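6-aminohexanoate-dimer hydrolase (Bacillus anthracis, PDB 4GB7) probably hydrolyses amide bonds of 6-aminohexanoate dimers or related compounds, as a putative serine hydrolase of the beta-lactamase family. Local coordinates at residues H363-G367 with I411-H415. Sequence-based numbering, arbitrary orientation.
Sequences HNEQG and IDIAH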
ATOM      1  N   HIS A 363     -12.995 -11.045  -4.573  1.00 17.24           N
ATOM      2  CA  HIS A 363     -14.311 -11.735  -4.641  1.00 17.67           C
ATOM      3  C   HIS A 363     -14.364 -12.947  -3.752  1.00 18.51           C
ATOM      4  O   HIS A 363     -14.711 -14.051  -4.186  1.00 22.33           O
ATOM      5  CB  HIS A 363     -14.651 -12.079  -6.094  1.00 22.36           C
ATOM      6  CG  HIS A 363     -14.794 -10.861  -6.958  1.00 23.99           C
ATOM      7  ND1 HIS A 363     -13.892 -10.520  -7.924  1.00 22.84           N
ATOM      8  CD2 HIS A 363     -15.724  -9.838  -6.917  1.00 22.24           C
ATOM      9  CE1 HIS A 363     -14.282  -9.359  -8.484  1.00 19.74           C
ATOM     10  NE2 HIS A 363     -15.389  -8.947  -7.874  1.00 24.08           N
ATOM     11  N   ASN A 364     -14.055 -12.728  -2.489  1.00 19.73           N
ATOM     12  CA  ASN A 364     -14.157 -13.752  -1.499  1.00 18.11           C
ATOM     13  C   ASN A 364     -15.564 -13.748  -0.899  1.00 19.05           C
ATOM     14  O   ASN A 364     -16.417 -12.903  -1.244  1.00 20.61           O
ATOM     15  CB  ASN A 364     -13.006 -13.707  -0.473  1.00 20.43           C
ATOM     16  CG  ASN A 364     -13.157 -12.624   0.598  1.00 19.14           C
ATOM     17  OD1 ASN A 364     -14.140 -11.877   0.642  1.00 18.94           O
ATOM     18  ND2 ASN A 364     -12.135 -12.518   1.477  1.00 23.30           N
ATOM     19  N   GLU A 365     -15.820 -14.688   0.003  1.00 20.84           N
ATOM     20  CA  GLU A 365     -17.176 -14.838   0.513  1.00 22.85           C
ATOM     21  C   GLU A 365     -17.601 -13.676   1.404  1.00 20.61           C
ATOM     22  O   GLU A 365     -18.791 -13.598   1.759  1.00 22.72           O
ATOM     23  CB  GLU A 365     -17.376 -16.157   1.246  1.00 21.27           C
ATOM     24  CG  GLU A 365     -16.596 -16.298   2.531  1.00 23.64           C
ATOM     25  CD  GLU A 365     -16.981 -17.568   3.258  1.00 27.21           C
ATOM     26  OE1 GLU A 365     -18.125 -17.698   3.778  1.00 35.27           O
ATOM     27  OE2 GLU A 365     -16.121 -18.408   3.339  1.00 30.62           O
ATOM     28  N   GLN A 366     -16.641 -12.815   1.795  1.00 19.50           N
ATOM     29  CA  GLN A 366     -16.971 -11.650   2.641  1.00 21.48           C
ATOM     30  C   GLN A 366     -17.163 -10.399   1.864  1.00 19.47           C
ATOM     31  O   GLN A 366     -17.541  -9.386   2.447  1.00 20.59           O
ATOM     32  CB  GLN A 366     -15.879 -11.379   3.648  1.00 19.80           C
ATOM     33  CG  GLN A 366     -15.514 -12.599   4.468  1.00 19.34           C
ATOM     34  CD  GLN A 366     -16.630 -13.029   5.383  1.00 19.79           C
ATOM     35  OE1 GLN A 366     -17.299 -14.010   5.128  1.00 20.08           O
ATOM     36  NE2 GLN A 366     -16.856 -12.267   6.442  1.00 19.09           N
ATOM     37  N   GLY A 367     -16.851 -10.427   0.578  1.00 19.23           N
ATOM     38  CA  GLY A 367     -16.916  -9.186  -0.190  1.00 17.81           C
ATOM     39  C   GLY A 367     -15.739  -8.267   0.223  1.00 17.86           C
ATOM     40  O   GLY A 367     -15.852  -7.028   0.114  1.00 19.97           O
ATOM     41  N   ILE A 411     -10.567 -14.704   6.748  1.00 16.14           N
ATOM     42  CA  ILE A 411     -11.945 -15.179   6.724  1.00 16.27           C
ATOM     43  C   ILE A 411     -12.292 -15.956   7.998  1.00 16.12           C
ATOM     44  O   ILE A 411     -13.327 -15.700   8.641  1.00 17.34           O
ATOM     45  CB  ILE A 411     -12.244 -16.016   5.455  1.00 17.10           C
ATOM     46  CG1 ILE A 411     -12.008 -15.200   4.171  1.00 17.71           C
ATOM     47  CG2 ILE A 411     -13.701 -16.519   5.539  1.00 16.11           C
ATOM     48  CD1 ILE A 411     -12.084 -15.980   2.866  1.00 18.87           C
ATOM     49  N   ASP A 412     -11.437 -16.893   8.398  1.00 17.05           N
ATOM     50  CA  ASP A 412     -11.670 -17.608   9.611  1.00 17.80           C
ATOM     51  C   ASP A 412     -11.699 -16.747  10.859  1.00 16.43           C
ATOM     52  O   ASP A 412     -12.546 -16.975  11.749  1.00 17.38           O
ATOM     53  CB  ASP A 412     -10.647 -18.718   9.785  1.00 16.43           C
ATOM     54  CG  ASP A 412     -10.838 -19.866   8.777  1.00 22.23           C
ATOM     55  OD1 ASP A 412     -11.954 -20.039   8.189  1.00 20.61           O
ATOM     56  OD2 ASP A 412      -9.859 -20.618   8.616  1.00 24.00           O
ATOM     57  N   ILE A 413     -10.800 -15.765  10.938  1.00 16.27           N
ATOM     58  CA  ILE A 413     -10.855 -14.819  12.048  1.00 17.75           C
ATOM     59  C   ILE A 413     -12.193 -14.068  12.074  1.00 16.31           C
ATOM     60  O   ILE A 413     -12.824 -13.954  13.108  1.00 18.12           O
ATOM     61  CB  ILE A 413      -9.654 -13.833  12.073  1.00 16.70           C
ATOM     62  CG1 ILE A 413      -8.359 -14.580  12.327  1.00 16.61           C
ATOM     63  CG2 ILE A 413      -9.924 -12.700  13.105  1.00 17.30           C
ATOM     64  CD1 ILE A 413      -7.112 -13.761  12.029  1.00 18.04           C
ATOM     65  N   ALA A 414     -12.604 -13.518  10.931  1.00 17.23           N
ATOM     66  CA  ALA A 414     -13.884 -12.832  10.845  1.00 15.83           C
ATOM     67  C   ALA A 414     -15.044 -13.724  11.354  1.00 15.87           C
ATOM     68  O   ALA A 414     -15.918 -13.280  12.103  1.00 18.47           O
ATOM     69  CB  ALA A 414     -14.149 -12.397   9.389  1.00 16.79           C
ATOM     70  N   HIS A 415     -15.107 -14.962  10.889  1.00 16.36           N
ATOM     71  CA  HIS A 415     -16.237 -15.823  11.247  1.00 17.13           C
ATOM     72  C   HIS A 415     -16.201 -16.148  12.746  1.00 17.19           C
ATOM     73  O   HIS A 415     -17.234 -16.281  13.379  1.00 19.67           O
ATOM     74  CB  HIS A 415     -16.200 -17.104  10.437  1.00 16.66           C
ATOM     75  CG  HIS A 415     -16.507 -16.895   8.986  1.00 16.85           C
ATOM     76  ND1 HIS A 415     -16.430 -17.879   8.069  1.00 20.03           N
ATOM     77  CD2 HIS A 415     -16.855 -15.730   8.285  1.00 17.90           C
ATOM     78  CE1 HIS A 415     -16.777 -17.372   6.862  1.00 18.29           C
ATOM     79  NE2 HIS A 415     -17.013 -16.063   7.005  1.00 20.12           N
TER
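A tight turn between two strands can dock on a neighbouring helix through the side chains at its tip, and the type I beta turn from Asn364 to Gly367 illustrates the principle. It lies in the loop joining strands 359-361 and 369-373, the second of which edges the five-stranded antiparallel sheet of this beta-lactamase-type fold; its partner is the C-terminal helix 402-417, which packs against that sheet. Asn364 opens the turn and stiffens it twice over: its O accepts from Gly367 N at 3.1 Å, and its OD1 accepts from Gln366 N at 2.9 Å, forming an Asx turn. Across the gap, Asn364 ND2, hydrogen-bonded to the hydroxyl of Tyr380 on strand 377-382, lies 3.7 Å from Ile411 CD1, so the isoleucine packs beside a polar group that is already satisfied. The exposed Glu365 places OE2 3.8 Å from Ile411 CG2 and, closer still, OE1 3.4 Å from His415 CE1, at the ring edge. Gln366, buried at the second corner of the turn, makes the closest approach to the helix. Its aliphatic portion runs past Ile411, and its NE2 stands 4.0 Å from Ala414 CB while donating to Asp382. Gly367, with positive phi, then leads the chain away toward the edge strand. Since Ile411 and His415 are one helical turn apart, both lie along the face that meets the loop. The imidazole is held at two points: ND1 is hydrogen-bonded to Gln422 at the chain terminus, and, across CE1, His415 NE2 donates near the ring plane to Gln366 OE1 at 2.8 Å, with an N-H...O angle of 163°.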